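Local structure of tyrosinase (Aspergillus oryzae, 6JU8) at residues A[101-105]-A[394-400]. The protein probably oxidises L-tyrosine and L-dopa to L-dopaquinone with molecular oxygen at a dinuclear copper centre, a step of melanin biosynthesis. The protein carries 1 engineered substitution. Residues are numbered along the deposited sequence.
Sequences YTFPT and WFNDDKS
In the tyrosinase di-copper fold, a loop following helix 371-389 packs on the start of helix 103-129, which carries the copper ligand His-107. In that loop Phe-395 has positive phi (53/35). Asp-397 OD2 accepts from Lys-399 N (3.0 Å), an Asx turn, and from Ser-400 N (2.9 Å), an Asx motif. Residues 101-102 are the loop entering the helix; 103-105 begin it. Tyr-101 (chi1 m) points toward 394-400, and its CA lies 5.8 Å from Ser-400 CA. Ser-400 CB sits over one face of the Tyr-101 ring, 3.9 Å from the centroid, a CH-pi contact. Tyr-101 OH is 3.6 Å from Lys-399 CB, and Tyr-101 O is 3.3 Å from Phe-395 CZ. That carbonyl is hydrogen-bonded to Trp-298. Thr-102 CG2 lies 3.8 Å from Phe-395 CE2, whose CB points sideways (chi1 m). Phe-103 CB points away; its ring packs against copper ligands His-332 and His-376. Thr-105 OG1 hydrogen-bonds Ser-426, and Thr-105 CG2 meets Trp-394 CH2 at 3.5 Å.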
ATOM      1  N   TYR A 101      25.034 -12.325  23.100  1.00  9.57           N
ATOM      2  CA  TYR A 101      24.110 -12.938  24.056  1.00  9.51           C
ATOM      3  C   TYR A 101      23.264 -11.940  24.821  1.00  9.35           C
ATOM      4  O   TYR A 101      22.285 -12.311  25.462  1.00 10.13           O
ATOM      5  CB  TYR A 101      24.897 -13.840  25.023  1.00 10.50           C
ATOM      6  CG  TYR A 101      25.809 -14.755  24.237  1.00  9.53           C
ATOM      7  CD1 TYR A 101      25.257 -15.762  23.450  1.00 10.63           C
ATOM      8  CD2 TYR A 101      27.192 -14.597  24.259  1.00 10.34           C
ATOM      9  CE1 TYR A 101      26.076 -16.610  22.721  1.00 11.07           C
ATOM     10  CE2 TYR A 101      28.008 -15.440  23.531  1.00 10.66           C
ATOM     11  CZ  TYR A 101      27.447 -16.433  22.758  1.00 10.92           C
ATOM     12  OH  TYR A 101      28.204 -17.299  22.005  1.00 13.64           O
ATOM     13  N   THR A 102      23.636 -10.662  24.775  1.00  9.66           N
ATOM     14  CA  THR A 102      22.819  -9.585  25.323  1.00  9.70           C
ATOM     15  C   THR A 102      21.776  -9.092  24.329  1.00  8.12           C
ATOM     16  O   THR A 102      21.061  -8.136  24.629  1.00 10.01           O
ATOM     17  CB  THR A 102      23.748  -8.436  25.783  1.00  9.77           C
ATOM     18  OG1 THR A 102      24.673  -8.204  24.707  1.00 11.68           O
ATOM     19  CG2 THR A 102      24.533  -8.777  27.047  1.00 12.36           C
ATOM     20  N   PHE A 103      21.642  -9.723  23.170  1.00  8.95           N
ATOM     21  CA  PHE A 103      20.570  -9.322  22.242  1.00  9.54           C
ATOM     22  C   PHE A 103      19.229  -9.273  22.946  1.00  8.81           C
ATOM     23  O   PHE A 103      18.509  -8.264  22.824  1.00  8.74           O
ATOM     24  CB  PHE A 103      20.581 -10.274  21.032  1.00 10.00           C
ATOM     25  CG  PHE A 103      19.280 -10.303  20.268  1.00  8.72           C
ATOM     26  CD1 PHE A 103      18.978  -9.269  19.375  1.00  9.71           C
ATOM     27  CD2 PHE A 103      18.353 -11.331  20.462  1.00  9.34           C
ATOM     28  CE1 PHE A 103      17.781  -9.239  18.688  1.00  9.76           C
ATOM     29  CE2 PHE A 103      17.135 -11.286  19.790  1.00  8.68           C
ATOM     30  CZ  PHE A 103      16.842 -10.231  18.934  1.00  8.69           C
ATOM     31  N   PRO A 104      18.772 -10.274  23.692  1.00  8.17           N
ATOM     32  CA  PRO A 104      17.425 -10.148  24.289  1.00  9.55           C
ATOM     33  C   PRO A 104      17.353  -9.089  25.365  1.00  8.84           C
ATOM     34  O   PRO A 104      16.293  -8.463  25.544  1.00  9.36           O
ATOM     35  CB  PRO A 104      17.180 -11.544  24.894  1.00  9.85           C
ATOM     36  CG  PRO A 104      18.107 -12.448  24.121  1.00  9.68           C
ATOM     37  CD  PRO A 104      19.359 -11.619  23.902  1.00  8.91           C
ATOM     38  N   THR A 105      18.441  -8.904  26.141  1.00  9.31           N
ATOM     39  CA  THR A 105      18.313  -7.980  27.279  1.00  8.96           C
ATOM     40  C   THR A 105      18.462  -6.539  26.846  1.00  9.51           C
ATOM     41  O   THR A 105      17.748  -5.646  27.348  1.00  9.32           O
ATOM     42  CB  THR A 105      19.313  -8.356  28.390  1.00  9.75           C
ATOM     43  OG1 THR A 105      20.585  -8.519  27.756  1.00 10.06           O
ATOM     44  CG2 THR A 105      18.889  -9.671  29.040  1.00 11.01           C
ATOM     45  N   TRP A 394      20.871 -18.517  32.361  1.00 11.11           N
ATOM     46  CA  TRP A 394      20.981 -17.063  32.296  1.00 10.21           C
ATOM     47  C   TRP A 394      22.455 -16.659  32.344  1.00 10.96           C
ATOM     48  O   TRP A 394      23.077 -16.623  33.414  1.00 12.31           O
ATOM     49  CB  TRP A 394      20.263 -16.406  33.471  1.00 11.61           C
ATOM     50  CG  TRP A 394      20.232 -14.904  33.430  1.00 11.87           C
ATOM     51  CD1 TRP A 394      21.023 -14.036  34.125  1.00 13.29           C
ATOM     52  CD2 TRP A 394      19.345 -14.094  32.644  1.00 11.31           C
ATOM     53  NE1 TRP A 394      20.688 -12.738  33.824  1.00 15.33           N
ATOM     54  CE2 TRP A 394      19.663 -12.736  32.921  1.00 13.36           C
ATOM     55  CE3 TRP A 394      18.318 -14.362  31.732  1.00 11.80           C
ATOM     56  CZ2 TRP A 394      18.981 -11.660  32.322  1.00 13.62           C
ATOM     57  CZ3 TRP A 394      17.637 -13.323  31.134  1.00 11.86           C
ATOM     58  CH2 TRP A 394      17.989 -11.997  31.438  1.00 13.08           C
ATOM     59  N   PHE A 395      23.034 -16.412  31.177  1.00  9.97           N
ATOM     60  CA  PHE A 395      24.391 -15.906  31.077  1.00 11.73           C
ATOM     61  C   PHE A 395      25.392 -16.752  31.858  1.00 12.38           C
ATOM     62  O   PHE A 395      26.381 -16.191  32.355  1.00 14.26           O
ATOM     63  CB  PHE A 395      24.484 -14.425  31.489  1.00 12.30           C
ATOM     64  CG  PHE A 395      23.746 -13.500  30.548  1.00 11.14           C
ATOM     65  CD1 PHE A 395      22.394 -13.184  30.728  1.00 11.12           C
ATOM     66  CD2 PHE A 395      24.383 -12.948  29.445  1.00 11.38           C
ATOM     67  CE1 PHE A 395      21.694 -12.362  29.864  1.00 10.56           C
ATOM     68  CE2 PHE A 395      23.708 -12.109  28.579  1.00 11.15           C
ATOM     69  CZ  PHE A 395      22.354 -11.811  28.765  1.00 10.32           C
ATOM     70  N   ASN A 396      25.200 -18.061  31.924  1.00 12.96           N
ATOM     71  CA  ASN A 396      26.030 -18.880  32.814  1.00 13.06           C
ATOM     72  C   ASN A 396      26.610 -20.080  32.087  1.00 14.19           C
ATOM     73  O   ASN A 396      27.306 -20.880  32.716  1.00 17.41           O
ATOM     74  CB  ASN A 396      25.266 -19.291  34.074  1.00 14.63           C
ATOM     75  CG  ASN A 396      24.043 -20.129  33.781  1.00 14.49           C
ATOM     76  OD1 ASN A 396      23.390 -19.954  32.750  1.00 14.54           O
ATOM     77  ND2 ASN A 396      23.697 -21.049  34.672  1.00 22.12           N
ATOM     78  N   ASP A 397      26.421 -20.213  30.772  1.00 12.99           N
ATOM     79  CA  ASP A 397      27.243 -21.179  30.034  1.00 12.75           C
ATOM     80  C   ASP A 397      28.595 -20.560  29.712  1.00 12.86           C
ATOM     81  O   ASP A 397      28.821 -19.362  29.902  1.00 13.52           O
ATOM     82  CB  ASP A 397      26.530 -21.607  28.745  1.00 13.60           C
ATOM     83  CG  ASP A 397      26.246 -20.385  27.887  1.00 12.55           C
ATOM     84  OD1 ASP A 397      25.203 -19.726  28.089  1.00 12.81           O
ATOM     85  OD2 ASP A 397      27.125 -20.035  27.053  1.00 13.27           O
ATOM     86  N   ASP A 398      29.524 -21.395  29.247  1.00 14.26           N
ATOM     87  CA  ASP A 398      30.899 -20.951  29.060  1.00 13.92           C
ATOM     88  C   ASP A 398      31.036 -19.831  28.047  1.00 16.34           C
ATOM     89  O   ASP A 398      31.957 -19.002  28.097  1.00 18.08           O
ATOM     90  CB  ASP A 398      31.776 -22.143  28.665  1.00 18.90           C
ATOM     91  CG  ASP A 398      31.914 -23.142  29.794  1.00 21.98           C
ATOM     92  OD1 ASP A 398      31.801 -22.777  30.978  1.00 29.50           O
ATOM     93  OD2 ASP A 398      32.113 -24.330  29.468  1.00 26.99           O
ATOM     94  N   LYS A 399      30.111 -19.761  27.084  1.00 14.98           N
ATOM     95  CA  LYS A 399      30.217 -18.742  26.048  1.00 14.38           C
ATOM     96  C   LYS A 399      29.582 -17.426  26.458  1.00 13.68           C
ATOM     97  O   LYS A 399      30.157 -16.344  26.290  1.00 18.83           O
ATOM     98  CB  LYS A 399      29.579 -19.239  24.753  1.00 15.78           C
ATOM     99  CG  LYS A 399      30.332 -20.395  24.119  1.00 17.81           C
ATOM    100  CD  LYS A 399      29.885 -20.607  22.681  1.00 19.49           C
ATOM    101  CE  LYS A 399      30.171 -22.047  22.296  1.00 23.27           C
ATOM    102  NZ  LYS A 399      30.132 -22.202  20.824  1.00 32.91           N
ATOM    103  N   SER A 400      28.398 -17.482  27.057  1.00 12.77           N
ATOM    104  CA  SER A 400      27.655 -16.234  27.296  1.00 12.73           C
ATOM    105  C   SER A 400      28.056 -15.566  28.599  1.00 13.11           C
ATOM    106  O   SER A 400      27.693 -14.399  28.824  1.00 13.91           O
ATOM    107  CB  SER A 400      26.157 -16.544  27.212  1.00 13.44           C
ATOM    108  OG  SER A 400      25.693 -17.202  28.375  1.00 13.46           O
TER